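Oxidoreductase (Streptomyces globisporus, PDB 4R82) reduces free FAD to FADH2 with NADH, supplying the reduced flavin that a monooxygenase and a halogenase need to build the enediyne antibiotic C-1027. Local coordinates at residues 36-40 with 121-126; 87-92 with 162-166. The contacts are given in a common frame with arbitrary orientation. Residues are numbered along the deposited sequence.

Overall arrangement
Both contacts lie in the flavin reductase domain, with centres about 18 Å apart. Strand 81-86 connects them: it pairs with strand 35-39 of contact 1 and runs into segment 87-92 of contact 2, which holds a turn. Along the chain the order is 36-40, 87-92, 121-126, 162-166, so their segments alternate. They also touch: Val-36 CG2 packs on Leu-87 CD1 at 3.8 Å, and Ile-126 CG2 on Gln-91 NE2 at 4.1 Å. Contact 1 packs a short two-stranded sheet against the main antiparallel sheet. Contact 2 ties the chain beyond strand 146-158 to the turn before helix 92-97, with the Met-165 side chain about 7 Å from the bound FAD and Glu-163 reaching the second subunit.

Contact 1 (36-40 with 121-126); sequences VVTVG and SGAPLI
Residues 36-39 are the end of strand 35-39, and Gly-40 leaves it. Residues 124-126 form a short strand running nearly antiparallel to it (164°). The axes approach to 7.0 Å, too far for backbone pairing. The gap narrows towards the loop: the CA atoms of Val-36 and Ile-126 are 7.6 Å apart, those of Gly-40 and Ala-123 only 4.1 Å. Gly-122 has positive phi (70/11). Before it, Ser-121 OG (chi1 p) accepts from Ala-123 N at 3.0 Å, an ST turn. The short sheet 115-117/124-126 lies against the main antiparallel sheet of the flavin reductase-like domain, in which 35-39 pairs with 81-86. Val-36 (t) and Thr-38 (p) point toward 121-126; Val-37 and Val-39 point away. Val-36 CB meets Ile-126 CG1 (m, m) at 4.1 Å. Thr-38 OG1 lies 3.5 Å from Ala-123 CB and donates to Pro-124 O at 2.7 Å. Gly-40 CA makes a CA-H...O contact with Gly-122 O at 3.3 Å; a CB there would clash with that oxygen. A water accepts from Gly-40 N (2.9 Å) and donates to Ser-121 O (2.8 Å). The contact is buried: Val-36 and Ile-126 pack at one end, and Thr-38 gives the Pro-124 carbonyl a side-chain partner where the backbones are not paired.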
ATOM      1  N   VAL A  36      -3.426  12.443  -1.191  1.00  8.54           N
ATOM      2  CA  VAL A  36      -4.687  13.061  -0.779  1.00  8.00           C
ATOM      3  C   VAL A  36      -5.718  12.555  -1.767  1.00 11.66           C
ATOM      4  O   VAL A  36      -5.552  12.698  -2.987  1.00 11.96           O
ATOM      5  CB  VAL A  36      -4.638  14.597  -0.800  1.00 11.25           C
ATOM      6  CG1 VAL A  36      -6.015  15.179  -0.491  1.00 11.58           C
ATOM      7  CG2 VAL A  36      -3.616  15.113   0.214  1.00 11.28           C
ATOM      8  N   VAL A  37      -6.765  11.930  -1.242  1.00 10.30           N
ATOM      9  CA  VAL A  37      -7.895  11.526  -2.059  1.00 11.22           C
ATOM     10  C   VAL A  37      -8.888  12.676  -2.101  1.00 10.44           C
ATOM     11  O   VAL A  37      -9.207  13.254  -1.058  1.00 10.80           O
ATOM     12  CB  VAL A  37      -8.575  10.281  -1.461  1.00  9.54           C
ATOM     13  CG1 VAL A  37      -9.856   9.934  -2.229  1.00 11.31           C
ATOM     14  CG2 VAL A  37      -7.612   9.098  -1.480  1.00  9.55           C
ATOM     15  N   THR A  38      -9.384  13.011  -3.291  1.00  8.40           N
ATOM     16  CA  THR A  38     -10.362  14.086  -3.387  1.00  8.91           C
ATOM     17  C   THR A  38     -11.592  13.673  -4.176  1.00  9.69           C
ATOM     18  O   THR A  38     -11.545  12.754  -5.007  1.00 11.72           O
ATOM     19  CB  THR A  38      -9.767  15.362  -4.019  1.00 13.04           C
ATOM     20  OG1 THR A  38      -9.224  15.046  -5.311  1.00 12.52           O
ATOM     21  CG2 THR A  38      -8.658  15.941  -3.141  1.00 12.05           C
ATOM     22  N   VAL A  39     -12.691  14.363  -3.901  1.00 12.77           N
ATOM     23  CA  VAL A  39     -13.918  14.194  -4.669  1.00 10.16           C
ATOM     24  C   VAL A  39     -14.496  15.548  -5.015  1.00 14.14           C
ATOM     25  O   VAL A  39     -14.193  16.548  -4.354  1.00 14.18           O
ATOM     26  CB  VAL A  39     -14.983  13.387  -3.885  1.00 12.65           C
ATOM     27  CG1 VAL A  39     -14.503  11.969  -3.628  1.00 12.26           C
ATOM     28  CG2 VAL A  39     -15.321  14.092  -2.574  1.00 13.07           C
ATOM     29  N   GLY A  40     -15.319  15.575  -6.061  1.00 11.59           N
ATOM     30  CA  GLY A  40     -16.045  16.769  -6.438  1.00 12.94           C
ATOM     31  C   GLY A  40     -17.438  16.719  -5.846  1.00 16.90           C
ATOM     32  O   GLY A  40     -17.600  16.465  -4.649  1.00 16.91           O
ATOM     33  N   SER A 121     -13.029  13.733 -13.019  1.00 23.26           N
ATOM     34  CA  SER A 121     -13.579  13.463 -11.700  1.00 21.55           C
ATOM     35  C   SER A 121     -14.340  14.649 -11.140  1.00 22.53           C
ATOM     36  O   SER A 121     -15.154  14.494 -10.227  1.00 22.23           O
ATOM     37  CB  SER A 121     -12.451  13.119 -10.734  1.00 20.03           C
ATOM     38  OG  SER A 121     -11.560  14.216 -10.605  1.00 19.55           O
ATOM     39  N   GLY A 122     -14.053  15.839 -11.659  1.00 17.01           N
ATOM     40  CA  GLY A 122     -14.609  17.059 -11.097  1.00 17.14           C
ATOM     41  C   GLY A 122     -14.007  17.362  -9.732  1.00 17.26           C
ATOM     42  O   GLY A 122     -14.486  18.237  -9.006  1.00 18.01           O
ATOM     43  N   ALA A 123     -12.946  16.634  -9.393  1.00 15.15           N
ATOM     44  CA  ALA A 123     -12.301  16.772  -8.086  1.00 18.07           C
ATOM     45  C   ALA A 123     -11.082  17.669  -8.173  1.00 17.85           C
ATOM     46  O   ALA A 123     -10.357  17.649  -9.178  1.00 15.09           O
ATOM     47  CB  ALA A 123     -11.905  15.411  -7.552  1.00 14.96           C
ATOM     48  N   PRO A 124     -10.846  18.464  -7.117  1.00 16.36           N
ATOM     49  CA  PRO A 124      -9.611  19.246  -7.074  1.00 14.77           C
ATOM     50  C   PRO A 124      -8.393  18.330  -7.028  1.00 15.52           C
ATOM     51  O   PRO A 124      -8.368  17.372  -6.254  1.00 16.46           O
ATOM     52  CB  PRO A 124      -9.742  20.034  -5.762  1.00 15.92           C
ATOM     53  CG  PRO A 124     -11.219  20.083  -5.491  1.00 18.27           C
ATOM     54  CD  PRO A 124     -11.730  18.754  -5.969  1.00 14.84           C
ATOM     55  N   LEU A 125      -7.394  18.604  -7.860  1.00 11.98           N
ATOM     56  CA  LEU A 125      -6.179  17.800  -7.862  1.00 11.11           C
ATOM     57  C   LEU A 125      -5.098  18.659  -7.214  1.00 11.53           C
ATOM     58  O   LEU A 125      -4.987  19.835  -7.536  1.00 15.74           O
ATOM     59  CB  LEU A 125      -5.771  17.466  -9.299  1.00 13.37           C
ATOM     60  CG  LEU A 125      -6.866  16.816 -10.146  1.00 17.36           C
ATOM     61  CD1 LEU A 125      -6.401  16.628 -11.580  1.00 17.35           C
ATOM     62  CD2 LEU A 125      -7.220  15.495  -9.548  1.00 20.29           C
ATOM     63  N   ILE A 126      -4.323  18.095  -6.291  1.00 11.54           N
ATOM     64  CA  ILE A 126      -3.400  18.917  -5.512  1.00 13.52           C
ATOM     65  C   ILE A 126      -2.172  19.306  -6.336  1.00 13.48           C
ATOM     66  O   ILE A 126      -1.463  18.440  -6.854  1.00 13.78           O
ATOM     67  CB  ILE A 126      -2.951  18.202  -4.222  1.00 15.89           C
ATOM     68  CG1 ILE A 126      -4.165  17.692  -3.432  1.00 16.68           C
ATOM     69  CG2 ILE A 126      -2.117  19.140  -3.354  1.00 15.13           C
ATOM     70  CD1 ILE A 126      -5.200  18.744  -3.108  1.00 15.62           C
TER
HETATM   71  O   HOH W   1     -15.445  13.213  -7.749  1.00 19.60           O

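Contact 2 (87-92 with 162-166); sequences LEAGQE and REGML. With ACT (acetate ion), chain H.
Two irregular segments meet at a single beta bridge, Glu-88 with Gly-164, CA to CA 4.1 Å; the CA atoms of Ala-89 and Met-165 are 3.8 Å apart. Two backbone hydrogen bonds flank it: Met-165 N to Leu-87 O (3.0 Å) and Ala-89 N to Glu-163 O (2.8 Å). A water lies 3.0 Å from Leu-87 O and 2.8 Å from Met-165 O. Residues 88-91 form a type I turn, closed by Gln-91 N to Glu-88 O at 3.0 Å. Gln-91 OE1 (chi1 m) takes Glu-88 N, and Glu-88 OE1 (chi1 t) takes Gly-90 N, each at 2.8 Å. Gln-91 is the N-cap residue of helix 92-97, so the turn links strand 81-86 to that helix. A second water accepts from Glu-163 N and donates to Glu-88 OE2, both 2.8 Å. Gln-91 NE2 makes weak hydrogen bonds to Ala-127 O and, at 3.3 Å, to OXT of an acetate ion, probably from the crystallisation liquor. Selenomethionine Met-165 (p, t, m) packs SE on Leu-87 CB (3.8 Å) and CE on Glu-92 CA (3.9 Å). Glu-92 forms a salt bridge with Arg-96, and Glu-163 one with Arg-173 of the second subunit; Arg-162 NH2 donates to Ala-129 O.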
ATOM      1  N   LEU A  87       1.487  12.718  -2.997  1.00 10.48           N
ATOM      2  CA  LEU A  87       2.179  13.900  -2.503  1.00  9.53           C
ATOM      3  C   LEU A  87       3.684  13.814  -2.676  1.00 11.21           C
ATOM      4  O   LEU A  87       4.292  12.771  -2.445  1.00 11.32           O
ATOM      5  CB  LEU A  87       1.837  14.179  -1.030  1.00  9.38           C
ATOM      6  CG  LEU A  87       0.367  14.523  -0.753  1.00  9.66           C
ATOM      7  CD1 LEU A  87       0.186  14.839   0.744  1.00 12.30           C
ATOM      8  CD2 LEU A  87      -0.102  15.688  -1.625  1.00 13.20           C
ATOM      9  N   GLU A  88       4.264  14.940  -3.080  1.00 10.81           N
ATOM     10  CA  GLU A  88       5.687  15.089  -3.290  1.00 11.23           C
ATOM     11  C   GLU A  88       6.418  15.326  -1.965  1.00 13.69           C
ATOM     12  O   GLU A  88       5.801  15.699  -0.969  1.00 16.61           O
ATOM     13  CB  GLU A  88       5.887  16.249  -4.280  1.00 14.78           C
ATOM     14  CG  GLU A  88       7.295  16.535  -4.721  1.00 18.43           C
ATOM     15  CD  GLU A  88       7.993  17.497  -3.782  1.00 28.09           C
ATOM     16  OE1 GLU A  88       7.276  18.245  -3.079  1.00 26.25           O
ATOM     17  OE2 GLU A  88       9.245  17.496  -3.740  1.00 25.37           O
ATOM     18  N   ALA A  89       7.733  15.117  -1.972  1.00 14.28           N
ATOM     19  CA  ALA A  89       8.561  15.159  -0.773  1.00 17.32           C
ATOM     20  C   ALA A  89       8.371  16.376   0.128  1.00 20.57           C
ATOM     21  O   ALA A  89       8.501  16.261   1.343  1.00 26.06           O
ATOM     22  CB  ALA A  89      10.030  15.017  -1.151  1.00 18.02           C
ATOM     23  N   GLY A  90       8.083  17.538  -0.450  1.00 18.11           N
ATOM     24  CA  GLY A  90       7.952  18.747   0.356  1.00 21.14           C
ATOM     25  C   GLY A  90       6.528  19.157   0.724  1.00 19.00           C
ATOM     26  O   GLY A  90       6.284  20.314   1.087  1.00 21.14           O
ATOM     27  N   GLN A  91       5.592  18.220   0.649  1.00 14.24           N
ATOM     28  CA  GLN A  91       4.186  18.545   0.877  1.00 14.57           C
ATOM     29  C   GLN A  91       3.618  18.055   2.206  1.00 13.85           C
ATOM     30  O   GLN A  91       2.435  17.708   2.292  1.00 16.94           O
ATOM     31  CB  GLN A  91       3.338  18.025  -0.278  1.00 16.00           C
ATOM     32  CG  GLN A  91       3.698  18.681  -1.605  1.00 16.15           C
ATOM     33  CD  GLN A  91       2.720  18.328  -2.694  1.00 15.75           C
ATOM     34  OE1 GLN A  91       2.620  17.165  -3.101  1.00 14.15           O
ATOM     35  NE2 GLN A  91       1.955  19.323  -3.152  1.00 17.81           N
ATOM     36  N   GLU A  92       4.448  18.039   3.238  1.00 14.82           N
ATOM     37  CA  GLU A  92       3.978  17.646   4.558  1.00 15.48           C
ATOM     38  C   GLU A  92       2.828  18.530   5.054  1.00 18.16           C
ATOM     39  O   GLU A  92       1.919  18.044   5.743  1.00 18.87           O
ATOM     40  CB  GLU A  92       5.134  17.651   5.562  1.00 19.15           C
ATOM     41  CG  GLU A  92       4.683  17.365   6.985  1.00 30.91           C
ATOM     42  CD  GLU A  92       5.834  17.256   7.969  1.00 41.97           C
ATOM     43  OE1 GLU A  92       6.990  17.087   7.522  1.00 42.52           O
ATOM     44  OE2 GLU A  92       5.573  17.337   9.191  1.00 44.37           O
ATOM     45  N   ARG A 162       9.591  14.996  -9.925  1.00 12.49           N
ATOM     46  CA  ARG A 162       9.162  14.959  -8.519  1.00 11.90           C
ATOM     47  C   ARG A 162       9.263  13.570  -7.908  1.00 14.73           C
ATOM     48  O   ARG A 162       9.129  12.560  -8.605  1.00 16.01           O
ATOM     49  CB  ARG A 162       7.726  15.474  -8.383  1.00 11.81           C
ATOM     50  CG  ARG A 162       7.563  16.945  -8.783  1.00 12.07           C
ATOM     51  CD  ARG A 162       6.098  17.377  -8.785  1.00 14.63           C
ATOM     52  NE  ARG A 162       5.988  18.773  -9.208  1.00 12.29           N
ATOM     53  CZ  ARG A 162       4.865  19.370  -9.601  1.00 12.33           C
ATOM     54  NH1 ARG A 162       4.889  20.654  -9.947  1.00 13.71           N
ATOM     55  NH2 ARG A 162       3.725  18.701  -9.645  1.00 12.66           N
ATOM     56  N   GLU A 163       9.458  13.531  -6.591  1.00 12.22           N
ATOM     57  CA  GLU A 163       9.582  12.275  -5.865  1.00 15.13           C
ATOM     58  C   GLU A 163       8.662  12.324  -4.650  1.00 15.27           C
ATOM     59  O   GLU A 163       8.521  13.377  -4.028  1.00 14.46           O
ATOM     60  CB  GLU A 163      11.041  12.142  -5.422  1.00 19.97           C
ATOM     61  CG  GLU A 163      11.420  10.855  -4.751  1.00 26.56           C
ATOM     62  CD  GLU A 163      12.910  10.615  -4.856  1.00 29.07           C
ATOM     63  OE1 GLU A 163      13.331   9.962  -5.833  1.00 29.95           O
ATOM     64  OE2 GLU A 163      13.653  11.107  -3.984  1.00 26.40           O
ATOM     65  N   GLY A 164       8.039  11.198  -4.300  1.00 12.05           N
ATOM     66  CA  GLY A 164       7.053  11.181  -3.226  1.00 11.22           C
ATOM     67  C   GLY A 164       7.572  11.350  -1.800  1.00 12.80           C
ATOM     68  O   GLY A 164       8.722  11.021  -1.492  1.00 13.05           O
HETATM   69  N   MSE A 165       6.724  11.888  -0.926  1.00 12.92           N
HETATM   70  CA  MSE A 165       7.047  11.895   0.495  1.00 13.27           C
HETATM   71  C   MSE A 165       6.789  10.501   1.040  1.00 10.45           C
HETATM   72  O   MSE A 165       6.157   9.678   0.372  1.00 12.88           O
HETATM   73  CB  MSE A 165       6.235  12.960   1.243  1.00 18.70           C
HETATM   74  CG  MSE A 165       4.736  12.816   1.150  1.00 15.60           C
HETATM   75 SE   MSE A 165       3.803  14.199   2.210  0.54 16.59          SE
HETATM   76  CE  MSE A 165       4.631  13.869   3.916  1.00 24.93           C
ATOM     77  N   LEU A 166       7.291  10.235   2.245  1.00 12.45           N
ATOM     78  CA  LEU A 166       7.179   8.925   2.876  1.00 11.88           C
ATOM     79  C   LEU A 166       6.518   9.044   4.243  1.00 11.89           C
ATOM     80  O   LEU A 166       6.598  10.091   4.896  1.00 12.13           O
ATOM     81  CB  LEU A 166       8.565   8.303   3.050  1.00 11.05           C
ATOM     82  CG  LEU A 166       9.324   8.112   1.741  1.00 11.41           C
ATOM     83  CD1 LEU A 166      10.759   7.726   1.994  1.00 11.95           C
ATOM     84  CD2 LEU A 166       8.618   7.038   0.940  1.00 17.16           C
TER
HETATM   85  C   ACT H 206       1.840  21.973   0.311  1.00 33.79           C
HETATM   86  O   ACT H 206       2.318  21.214   1.189  1.00 25.37           O
HETATM   87  OXT ACT H 206       2.192  21.758  -0.874  1.00 41.65           O
HETATM   88  CH3 ACT H 206       0.887  23.077   0.665  1.00 38.20           C
HETATM   89  O   HOH W   2       4.105   9.932  -1.544  1.00 11.12           O
HETATM   90  O   HOH W   3      10.638  15.597  -5.170  1.00 24.17           O